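Local atomic coordinates of putative alpha/beta hydrolase (Desulfitobacterium hafniense, PDB entry 4RPC), a protein that is a putative alpha/beta hydrolase, probably cleaving its substrate with a serine nucleophile, although that substrate is not known. Residues Asn115-Gly127 with Val205-Phe219. Numbering follows the deposited sequence.
Sequences NLLLDGGQYEGMG and VSVLIGGNEIYGAQF
The ring of Phe219 lies flat against the backbone of the loop after strand 115-119: Tyr123 N sits 3.7 Å from CZ of Phe219, over the ring centre, while CG of neighbouring Gln218 covers the opposite face. Tyr123 turns its own edge to Phe219, with centroids 5.7 Å apart and planes at 88°, an offset edge-to-face pair; CB of Phe219 lies in the plane of the tyrosine ring, 3.7 Å from Tyr123 CD2. Phe219 CG stands anti to its carbonyl carbon (chi1 -60°), which carries the ring across to Gln122, whose CA is 3.7 Å from Phe219 CE2. Replacing Phe219 by alanine is likely to open a gap beneath the Gln122-Tyr123 peptide and take away the aromatic face that the Tyr123 edge meets.

Behind these loops the two strands run parallel, 18° apart. Ser206 N donates to Leu116 O, Leu118 N to Ser206 O, and Leu208 N to Leu118 O, the ladder of a parallel pair. Leu118 CD1 meets Val205 CG1 at 3.9 Å on the face packed by helix 97-108, whereas Leu117 and Leu208 face helix 249-259.

At the strand ends, Gly210 N reaches the anti lone pair of Glu213 OE1 (3.2 Å), helping to orient a carboxylate whose OE2 is hydrogen-bonded to His241 ND1. That bond is consistent with a Ser96-His241-Glu213 triad, Ser96 standing on a nucleophile elbow. Separately, Gln122 NE2 bonds Ser96 OG, a second-shell contact to the presumed nucleophile. The C-terminal ends of the paired strands, where the loops leave the sheet, thus probably bring the putative acid and Gln122 close to the presumed catalytic serine.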
loop_
_atom_site.group_PDB
_atom_site.type_symbol
_atom_site.label_atom_id
_atom_site.label_comp_id
_atom_site.label_asym_id
_atom_site.label_seq_id
_atom_site.Cartn_x
_atom_site.Cartn_y
_atom_site.Cartn_z
ATOM N N ASN A 115 11.691 -7.436 5.432
ATOM C CA ASN A 115 11.624 -6.982 4.058
ATOM C C ASN A 115 10.430 -6.084 3.865
ATOM O O ASN A 115 9.311 -6.412 4.323
ATOM C CB ASN A 115 11.437 -8.167 3.096
ATOM C CG ASN A 115 12.663 -9.091 3.001
ATOM O OD1 ASN A 115 13.542 -8.887 2.151
ATOM N ND2 ASN A 115 12.669 -10.150 3.793
ATOM N N LEU A 116 10.609 -5.013 3.110
ATOM C CA LEU A 116 9.511 -4.131 2.752
ATOM C C LEU A 116 9.396 -4.247 1.273
ATOM O O LEU A 116 10.421 -4.171 0.589
ATOM C CB LEU A 116 9.803 -2.697 3.116
ATOM C CG LEU A 116 9.765 -2.322 4.562
ATOM C CD1 LEU A 116 10.218 -0.893 4.684
ATOM C CD2 LEU A 116 8.387 -2.474 5.116
ATOM N N LEU A 117 8.170 -4.491 0.773
ATOM C CA LEU A 117 7.904 -4.403 -0.658
ATOM C C LEU A 117 6.960 -3.257 -0.869
ATOM O O LEU A 117 5.784 -3.317 -0.425
ATOM C CB LEU A 117 7.246 -5.658 -1.176
ATOM C CG LEU A 117 8.121 -6.871 -1.445
ATOM C CD1 LEU A 117 8.667 -7.434 -0.170
ATOM C CD2 LEU A 117 7.387 -7.922 -2.274
ATOM N N LEU A 118 7.428 -2.244 -1.551
ATOM C CA LEU A 118 6.697 -1.017 -1.615
ATOM C C LEU A 118 6.272 -0.764 -3.011
ATOM O O LEU A 118 7.117 -0.600 -3.891
ATOM C CB LEU A 118 7.563 0.123 -1.079
ATOM C CG LEU A 118 8.165 -0.115 0.283
ATOM C CD1 LEU A 118 9.155 0.991 0.666
ATOM C CD2 LEU A 118 7.056 -0.234 1.341
ATOM N N ASP A 119 4.955 -0.751 -3.228
ATOM C CA ASP A 119 4.400 -0.625 -4.565
ATOM C C ASP A 119 3.668 0.706 -4.611
ATOM O O ASP A 119 2.678 0.859 -3.913
ATOM C CB ASP A 119 3.455 -1.847 -4.810
ATOM C CG ASP A 119 3.032 -2.084 -6.310
ATOM O OD1 ASP A 119 3.275 -1.213 -7.205
ATOM O OD2 ASP A 119 2.416 -3.179 -6.594
ATOM N N GLY A 120 4.135 1.672 -5.422
ATOM C CA GLY A 120 3.453 2.955 -5.606
ATOM C C GLY A 120 3.311 3.842 -4.382
ATOM O O GLY A 120 2.308 4.562 -4.206
ATOM N N GLY A 121 4.354 3.845 -3.581
ATOM C CA GLY A 121 4.439 4.678 -2.415
ATOM C C GLY A 121 4.723 6.099 -2.801
ATOM O O GLY A 121 5.387 6.350 -3.825
ATOM N N GLN A 122 4.198 7.007 -1.987
ATOM C CA GLN A 122 4.274 8.443 -2.197
ATOM C C GLN A 122 4.577 8.963 -0.792
ATOM O O GLN A 122 3.850 8.654 0.115
ATOM C CB GLN A 122 2.925 8.980 -2.792
ATOM C CG GLN A 122 1.619 8.938 -1.906
ATOM C CD GLN A 122 0.739 7.596 -1.891
ATOM O OE1 GLN A 122 0.047 7.297 -0.870
ATOM N NE2 GLN A 122 0.753 6.807 -3.019
ATOM N N TYR A 123 5.699 9.654 -0.582
ATOM C CA TYR A 123 6.149 9.960 0.798
ATOM C C TYR A 123 6.562 11.408 1.030
ATOM O O TYR A 123 7.215 11.726 2.030
ATOM C CB TYR A 123 7.316 9.064 1.210
ATOM C CG TYR A 123 7.180 7.623 0.802
ATOM C CD1 TYR A 123 6.543 6.667 1.643
ATOM C CD2 TYR A 123 7.695 7.194 -0.405
ATOM C CE1 TYR A 123 6.426 5.332 1.271
ATOM C CE2 TYR A 123 7.541 5.865 -0.792
ATOM C CZ TYR A 123 6.916 4.945 0.059
ATOM O OH TYR A 123 6.823 3.641 -0.367
ATOM N N GLU A 124 6.130 12.283 0.155
ATOM C CA GLU A 124 6.610 13.668 0.145
ATOM C C GLU A 124 6.165 14.476 1.391
ATOM O O GLU A 124 6.995 15.081 2.119
ATOM C CB GLU A 124 6.109 14.339 -1.128
ATOM C CG GLU A 124 6.513 15.787 -1.281
ATOM C CD GLU A 124 8.003 15.930 -1.525
ATOM O OE1 GLU A 124 8.462 15.684 -2.675
ATOM O OE2 GLU A 124 8.713 16.271 -0.558
ATOM N N GLY A 125 4.867 14.514 1.616
ATOM C CA GLY A 125 4.305 15.313 2.667
ATOM C C GLY A 125 3.876 16.682 2.187
ATOM O O GLY A 125 4.654 17.574 2.144
HETATM N N MSE A 126 2.623 16.834 1.833
HETATM C CA MSE A 126 2.156 18.011 1.172
HETATM C C MSE A 126 1.778 19.187 2.025
HETATM O O MSE A 126 1.354 20.167 1.471
HETATM C CB MSE A 126 0.902 17.721 0.416
HETATM C CG MSE A 126 0.762 16.337 -0.096
HETATM SE SE MSE A 126 0.202 16.541 -1.910
HETATM C CE MSE A 126 2.102 16.427 -2.330
ATOM N N GLY A 127 1.869 19.089 3.325
ATOM C CA GLY A 127 1.566 20.218 4.164
ATOM C C GLY A 127 0.213 20.765 3.845
ATOM O O GLY A 127 -0.724 20.044 3.747
ATOM N N VAL A 205 14.701 -3.173 1.518
ATOM C CA VAL A 205 13.629 -2.528 0.808
ATOM C C VAL A 205 13.649 -2.932 -0.679
ATOM O O VAL A 205 14.645 -2.708 -1.420
ATOM C CB VAL A 205 13.787 -1.004 0.915
ATOM C CG1 VAL A 205 12.769 -0.300 0.027
ATOM C CG2 VAL A 205 13.599 -0.540 2.355
ATOM N N SER A 206 12.529 -3.468 -1.132
ATOM C CA SER A 206 12.322 -3.683 -2.536
ATOM C C SER A 206 11.166 -2.766 -2.986
ATOM O O SER A 206 10.077 -2.746 -2.367
ATOM C CB SER A 206 11.988 -5.144 -2.752
ATOM O OG SER A 206 12.902 -5.966 -1.998
ATOM N N VAL A 207 11.396 -2.033 -4.072
ATOM C CA VAL A 207 10.411 -1.156 -4.689
ATOM C C VAL A 207 9.879 -1.713 -6.027
ATOM O O VAL A 207 10.663 -1.970 -6.984
ATOM C CB VAL A 207 11.074 0.189 -4.982
ATOM C CG1 VAL A 207 10.026 1.289 -5.213
ATOM C CG2 VAL A 207 11.981 0.580 -3.838
ATOM N N LEU A 208 8.565 -1.889 -6.113
ATOM C CA LEU A 208 7.921 -2.236 -7.368
ATOM C C LEU A 208 7.467 -0.934 -8.057
ATOM O O LEU A 208 6.812 -0.069 -7.459
ATOM C CB LEU A 208 6.764 -3.198 -7.179
ATOM C CG LEU A 208 6.837 -4.203 -6.045
ATOM C CD1 LEU A 208 6.084 -5.473 -6.399
ATOM C CD2 LEU A 208 8.198 -4.553 -5.510
ATOM N N ILE A 209 7.858 -0.808 -9.317
ATOM C CA ILE A 209 7.593 0.363 -10.130
ATOM C C ILE A 209 6.969 -0.089 -11.465
ATOM O O ILE A 209 7.508 -0.957 -12.131
ATOM C CB ILE A 209 8.918 1.122 -10.428
ATOM C CG1 ILE A 209 9.598 1.600 -9.126
ATOM C CG2 ILE A 209 8.648 2.294 -11.372
ATOM C CD1 ILE A 209 10.990 2.162 -9.297
ATOM N N GLY A 210 5.821 0.488 -11.812
ATOM C CA GLY A 210 5.233 0.337 -13.129
ATOM C C GLY A 210 5.927 1.281 -14.092
ATOM O O GLY A 210 6.014 2.484 -13.834
ATOM N N GLY A 211 6.388 0.750 -15.215
ATOM C CA GLY A 211 7.075 1.551 -16.219
ATOM C C GLY A 211 6.299 2.707 -16.826
ATOM O O GLY A 211 6.874 3.601 -17.380
ATOM N N ASN A 212 4.987 2.673 -16.791
ATOM C CA ASN A 212 4.208 3.815 -17.291
ATOM C C ASN A 212 4.003 4.921 -16.284
ATOM O O ASN A 212 3.537 6.000 -16.660
ATOM C CB ASN A 212 2.846 3.355 -17.805
ATOM C CG ASN A 212 2.958 2.553 -19.067
ATOM O OD1 ASN A 212 4.031 2.515 -19.690
ATOM N ND2 ASN A 212 1.858 1.922 -19.468
ATOM N N GLU A 213 4.297 4.647 -15.005
ATOM C CA GLU A 213 4.261 5.701 -13.972
ATOM C C GLU A 213 5.344 6.700 -14.269
ATOM O O GLU A 213 6.532 6.442 -14.086
ATOM C CB GLU A 213 4.433 5.169 -12.553
ATOM C CG GLU A 213 3.316 4.233 -12.102
ATOM C CD GLU A 213 3.451 3.804 -10.637
ATOM O OE1 GLU A 213 4.174 2.801 -10.340
ATOM O OE2 GLU A 213 2.812 4.480 -9.770
ATOM N N ILE A 214 4.915 7.864 -14.706
ATOM C CA ILE A 214 5.829 8.943 -15.098
ATOM C C ILE A 214 6.853 9.296 -14.015
ATOM O O ILE A 214 7.992 9.545 -14.319
ATOM C CB ILE A 214 5.003 10.146 -15.589
ATOM C CG1 ILE A 214 4.216 9.690 -16.845
ATOM C CG2 ILE A 214 5.889 11.384 -15.827
ATOM C CD1 ILE A 214 3.517 10.793 -17.621
ATOM N N TYR A 215 6.479 9.240 -12.753
ATOM C CA TYR A 215 7.418 9.582 -11.688
ATOM C C TYR A 215 7.621 8.402 -10.777
ATOM O O TYR A 215 7.928 8.573 -9.597
ATOM C CB TYR A 215 6.911 10.812 -10.905
ATOM C CG TYR A 215 6.596 11.966 -11.822
ATOM C CD1 TYR A 215 7.616 12.599 -12.551
ATOM C CD2 TYR A 215 5.274 12.405 -12.003
ATOM C CE1 TYR A 215 7.341 13.657 -13.417
ATOM C CE2 TYR A 215 4.982 13.458 -12.861
ATOM C CZ TYR A 215 6.015 14.087 -13.566
ATOM O OH TYR A 215 5.727 15.124 -14.446
ATOM N N GLY A 216 7.494 7.190 -11.327
ATOM C CA GLY A 216 7.612 5.970 -10.536
ATOM C C GLY A 216 8.846 5.908 -9.654
ATOM O O GLY A 216 8.787 5.346 -8.567
ATOM N N ALA A 217 9.952 6.512 -10.082
ATOM C CA ALA A 217 11.211 6.453 -9.322
ATOM C C ALA A 217 11.497 7.642 -8.358
ATOM O O ALA A 217 12.539 7.679 -7.685
ATOM C CB ALA A 217 12.367 6.276 -10.304
ATOM N N GLN A 218 10.572 8.592 -8.255
ATOM C CA GLN A 218 10.830 9.845 -7.520
ATOM C C GLN A 218 11.340 9.620 -6.105
ATOM O O GLN A 218 12.193 10.342 -5.633
ATOM C CB GLN A 218 9.520 10.634 -7.444
ATOM C CG GLN A 218 9.534 11.979 -6.695
ATOM C CD GLN A 218 8.136 12.610 -6.674
ATOM O OE1 GLN A 218 7.231 12.144 -7.373
ATOM N NE2 GLN A 218 7.950 13.652 -5.870
ATOM N N PHE A 219 10.831 8.586 -5.433
ATOM C CA PHE A 219 11.137 8.378 -4.014
ATOM C C PHE A 219 12.252 7.367 -3.708
ATOM O O PHE A 219 12.628 7.132 -2.541
ATOM C CB PHE A 219 9.841 8.103 -3.266
ATOM C CG PHE A 219 8.856 9.244 -3.364
ATOM C CD1 PHE A 219 9.085 10.428 -2.677
ATOM C CD2 PHE A 219 7.730 9.145 -4.148
ATOM C CE1 PHE A 219 8.192 11.489 -2.781
ATOM C CE2 PHE A 219 6.846 10.195 -4.248
ATOM C CZ PHE A 219 7.080 11.364 -3.575
HETATM O O HOH W 1 12.866 -6.684 0.402
HETATM O O HOH W 2 2.067 0.844 -8.417
HETATM O O HOH W 3 6.632 2.757 -7.464
#